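Local coordinates for spindle assembly abnormal protein 6 homolog (Drosophila melanogaster, PDB 5AL7) that forms the central scaffold of centrioles, its homodimers assembling through head domains and coiled coils into the cartwheel that sets their ninefold symmetry, at residues S12-G20 / R157-Y167. The protein carries 1 engineered substitution. Residues are numbered along the deposited sequence; the frame is centred on the assembly and turned at random.
Sequences SYSAKMDYG and RSAPLNTVLFY
The phenol of Tyr167, a helix side chain, accepts a hydrogen bond from a backbone amide: Met17 N donates to Tyr167 OH over 2.7 Å, almost straight (N-H...O 169°). Tyrosine is long enough to carry a hydroxyl from the helix to the backbone of a segment with no regular secondary structure. Its chi1 of -73° swings the ring so that its end comes nearer residues 12-20; Phe166 CD2 lies over the centre of one ring face. The chain makes an inverse gamma turn at Met17, whose flexible thioether, bent twice, leads away to Leu60 and Val55. Lys16 combines a greasy stem with an amino group of long reach: CB sits 4.1 Å above one face of the Phe166 ring, near the rim, and CG meets Thr163 CG2. A bend at chi4 (69°) turns Lys16 NZ back to donate a hydrogen bond to Ser14 O, 2.7 Å away and in the carbonyl plane. Residues 12-20 run, as the lead-in to strand 23-36, across the junction where the last strand of the SAS-6 head domain passes into the coiled-coil helix 161-187, whose Leu161 and Leu165 pack on the second subunit. There Pro160, the N-cap residue, offers a rigid ring to small serines: its CG lies 3.5 Å from Ser14 CB, and its CB faces Ser12 CB. Arg157, long and rich in N-H groups, can serve two acceptors: NH1 donates to Ser158 O and, as modelled, NH2 to Ser12 OG (2.9 Å, bent), though weakly ordered Ser12 makes this bond less certain.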
loop_
_atom_site.group_PDB
_atom_site.type_symbol
_atom_site.label_atom_id
_atom_site.label_comp_id
_atom_site.label_asym_id
_atom_site.label_seq_id
_atom_site.Cartn_x
_atom_site.Cartn_y
_atom_site.Cartn_z
ATOM N N SER A 12 -6.168 19.950 8.191
ATOM C CA SER A 12 -5.673 21.127 7.486
ATOM C C SER A 12 -5.850 20.954 5.979
ATOM O O SER A 12 -6.236 19.883 5.505
ATOM C CB SER A 12 -4.202 21.395 7.833
ATOM O OG SER A 12 -3.758 22.632 7.295
ATOM N N TYR A 13 -5.558 22.013 5.232
ATOM C CA TYR A 13 -5.760 22.009 3.790
ATOM C C TYR A 13 -4.437 21.930 3.044
ATOM O O TYR A 13 -3.463 22.588 3.412
ATOM C CB TYR A 13 -6.522 23.273 3.370
ATOM C CG TYR A 13 -6.428 23.618 1.896
ATOM C CD1 TYR A 13 -7.233 22.982 0.963
ATOM C CD2 TYR A 13 -5.539 24.589 1.443
ATOM C CE1 TYR A 13 -7.154 23.295 -0.381
ATOM C CE2 TYR A 13 -5.451 24.908 0.100
ATOM C CZ TYR A 13 -6.262 24.257 -0.807
ATOM O OH TYR A 13 -6.186 24.566 -2.146
ATOM N N SER A 14 -4.418 21.135 1.980
ATOM C CA SER A 14 -3.263 21.073 1.092
ATOM C C SER A 14 -3.649 20.538 -0.255
ATOM O O SER A 14 -4.490 19.651 -0.370
ATOM C CB SER A 14 -2.142 20.199 1.654
ATOM O OG SER A 14 -1.005 20.216 0.796
ATOM N N ALA A 15 -2.981 21.070 -1.266
ATOM C CA ALA A 15 -3.238 20.711 -2.639
ATOM C C ALA A 15 -2.926 19.243 -2.869
ATOM O O ALA A 15 -1.836 18.758 -2.536
ATOM C CB ALA A 15 -2.424 21.594 -3.581
ATOM N N LYS A 16 -3.910 18.546 -3.428
ATOM C CA LYS A 16 -3.774 17.157 -3.824
ATOM C C LYS A 16 -3.762 17.114 -5.334
ATOM O O LYS A 16 -4.568 17.775 -5.977
ATOM C CB LYS A 16 -4.924 16.311 -3.282
ATOM C CG LYS A 16 -5.025 16.303 -1.788
ATOM C CD LYS A 16 -6.460 16.102 -1.358
ATOM C CE LYS A 16 -6.616 16.507 0.098
ATOM N NZ LYS A 16 -6.480 17.988 0.291
ATOM N N MET A 17 -2.827 16.366 -5.900
ATOM C CA MET A 17 -2.750 16.204 -7.344
ATOM C C MET A 17 -3.728 15.119 -7.801
ATOM O O MET A 17 -3.321 14.074 -8.303
ATOM C CB MET A 17 -1.317 15.888 -7.770
ATOM C CG MET A 17 -0.331 17.003 -7.423
ATOM S SD MET A 17 -0.602 18.564 -8.306
ATOM C CE MET A 17 0.080 18.143 -9.909
ATOM N N ASP A 18 -5.016 15.360 -7.564
ATOM C CA ASP A 18 -6.079 14.435 -7.940
ATOM C C ASP A 18 -6.724 14.867 -9.258
ATOM O O ASP A 18 -7.890 15.276 -9.286
ATOM C CB ASP A 18 -7.130 14.357 -6.829
ATOM C CG ASP A 18 -7.983 13.092 -6.910
ATOM O OD1 ASP A 18 -7.787 12.302 -7.867
ATOM O OD2 ASP A 18 -8.849 12.892 -6.016
ATOM N N TYR A 19 -5.953 14.813 -10.341
ATOM C CA TYR A 19 -6.441 15.274 -11.635
ATOM C C TYR A 19 -6.423 14.159 -12.670
ATOM O O TYR A 19 -6.446 14.422 -13.881
ATOM C CB TYR A 19 -5.622 16.467 -12.135
ATOM C CG TYR A 19 -5.703 17.658 -11.219
ATOM C CD1 TYR A 19 -6.834 18.461 -11.193
ATOM C CD2 TYR A 19 -4.641 17.980 -10.371
ATOM C CE1 TYR A 19 -6.916 19.555 -10.346
ATOM C CE2 TYR A 19 -4.712 19.069 -9.522
ATOM C CZ TYR A 19 -5.853 19.854 -9.516
ATOM O OH TYR A 19 -5.932 20.937 -8.674
ATOM N N GLY A 20 -6.359 12.919 -12.199
ATOM C CA GLY A 20 -6.473 11.777 -13.081
ATOM C C GLY A 20 -5.443 11.772 -14.183
ATOM O O GLY A 20 -4.256 11.990 -13.947
ATOM N N ARG A 157 6.094 22.783 2.506
ATOM C CA ARG A 157 5.106 22.645 3.558
ATOM C C ARG A 157 5.139 21.255 4.165
ATOM O O ARG A 157 5.490 20.275 3.500
ATOM C CB ARG A 157 3.724 22.950 2.976
ATOM C CG ARG A 157 2.601 23.076 3.967
ATOM C CD ARG A 157 1.318 22.509 3.369
ATOM N NE ARG A 157 0.106 23.072 3.966
ATOM C CZ ARG A 157 -0.414 22.663 5.119
ATOM N NH1 ARG A 157 0.182 21.701 5.814
ATOM N NH2 ARG A 157 -1.522 23.224 5.587
ATOM N N SER A 158 4.801 21.161 5.442
ATOM C CA SER A 158 4.646 19.851 6.061
ATOM C C SER A 158 3.233 19.337 5.795
ATOM O O SER A 158 2.258 19.925 6.270
ATOM C CB SER A 158 4.925 19.913 7.544
ATOM O OG SER A 158 5.111 18.600 8.016
ATOM N N ALA A 159 3.122 18.283 4.992
ATOM C CA ALA A 159 1.820 17.798 4.536
ATOM C C ALA A 159 0.876 17.417 5.679
ATOM O O ALA A 159 1.246 16.669 6.598
ATOM C CB ALA A 159 2.008 16.621 3.605
ATOM N N PRO A 160 -0.355 17.940 5.631
ATOM C CA PRO A 160 -1.395 17.616 6.612
ATOM C C PRO A 160 -1.946 16.202 6.418
ATOM O O PRO A 160 -1.887 15.648 5.311
ATOM C CB PRO A 160 -2.464 18.667 6.339
ATOM C CG PRO A 160 -2.289 19.015 4.915
ATOM C CD PRO A 160 -0.825 18.899 4.620
ATOM N N LEU A 161 -2.482 15.634 7.494
ATOM C CA LEU A 161 -2.887 14.226 7.517
ATOM C C LEU A 161 -3.787 13.805 6.379
ATOM O O LEU A 161 -3.576 12.751 5.785
ATOM C CB LEU A 161 -3.574 13.899 8.840
ATOM C CG LEU A 161 -2.628 13.190 9.796
ATOM C CD1 LEU A 161 -1.475 14.130 10.191
ATOM C CD2 LEU A 161 -3.394 12.701 11.012
ATOM N N ASN A 162 -4.763 14.634 6.039
ATOM C CA ASN A 162 -5.677 14.244 4.982
ATOM C C ASN A 162 -4.941 13.965 3.678
ATOM O O ASN A 162 -5.132 12.909 3.055
ATOM C CB ASN A 162 -6.737 15.310 4.756
ATOM C CG ASN A 162 -7.930 14.766 3.999
ATOM O OD1 ASN A 162 -8.190 15.152 2.855
ATOM N ND2 ASN A 162 -8.644 13.827 4.625
ATOM N N THR A 163 -4.044 14.878 3.317
ATOM C CA THR A 163 -3.290 14.779 2.074
ATOM C C THR A 163 -2.354 13.579 2.079
ATOM O O THR A 163 -2.270 12.824 1.097
ATOM C CB THR A 163 -2.458 16.036 1.845
ATOM O OG1 THR A 163 -3.259 17.196 2.110
ATOM C CG2 THR A 163 -1.909 16.063 0.426
ATOM N N VAL A 164 -1.658 13.403 3.198
ATOM C CA VAL A 164 -0.750 12.281 3.356
ATOM C C VAL A 164 -1.476 10.963 3.179
ATOM O O VAL A 164 -1.017 10.074 2.459
ATOM C CB VAL A 164 -0.081 12.291 4.731
ATOM C CG1 VAL A 164 0.824 11.092 4.879
ATOM C CG2 VAL A 164 0.718 13.563 4.906
ATOM N N LEU A 165 -2.634 10.869 3.824
ATOM C CA LEU A 165 -3.459 9.675 3.776
ATOM C C LEU A 165 -3.909 9.410 2.353
ATOM O O LEU A 165 -3.972 8.257 1.928
ATOM C CB LEU A 165 -4.642 9.826 4.730
ATOM C CG LEU A 165 -5.564 8.629 4.937
ATOM C CD1 LEU A 165 -4.711 7.404 5.189
ATOM C CD2 LEU A 165 -6.477 8.900 6.126
ATOM N N PHE A 166 -4.188 10.489 1.620
ATOM C CA PHE A 166 -4.544 10.392 0.212
ATOM C C PHE A 166 -3.416 9.752 -0.605
ATOM O O PHE A 166 -3.642 8.810 -1.383
ATOM C CB PHE A 166 -4.877 11.773 -0.352
ATOM C CG PHE A 166 -5.007 11.802 -1.852
ATOM C CD1 PHE A 166 -6.181 11.380 -2.464
ATOM C CD2 PHE A 166 -3.949 12.227 -2.652
ATOM C CE1 PHE A 166 -6.300 11.395 -3.844
ATOM C CE2 PHE A 166 -4.061 12.243 -4.024
ATOM C CZ PHE A 166 -5.238 11.826 -4.625
ATOM N N TYR A 167 -2.203 10.276 -0.463
ATOM C CA TYR A 167 -1.097 9.744 -1.255
ATOM C C TYR A 167 -0.667 8.326 -0.836
ATOM O O TYR A 167 -0.359 7.483 -1.679
ATOM C CB TYR A 167 0.083 10.707 -1.216
ATOM C CG TYR A 167 -0.158 11.948 -2.041
ATOM C CD1 TYR A 167 -0.289 11.874 -3.428
ATOM C CD2 TYR A 167 -0.248 13.195 -1.438
ATOM C CE1 TYR A 167 -0.516 13.004 -4.186
ATOM C CE2 TYR A 167 -0.473 14.328 -2.187
ATOM C CZ TYR A 167 -0.603 14.230 -3.563
ATOM O OH TYR A 167 -0.829 15.374 -4.299
#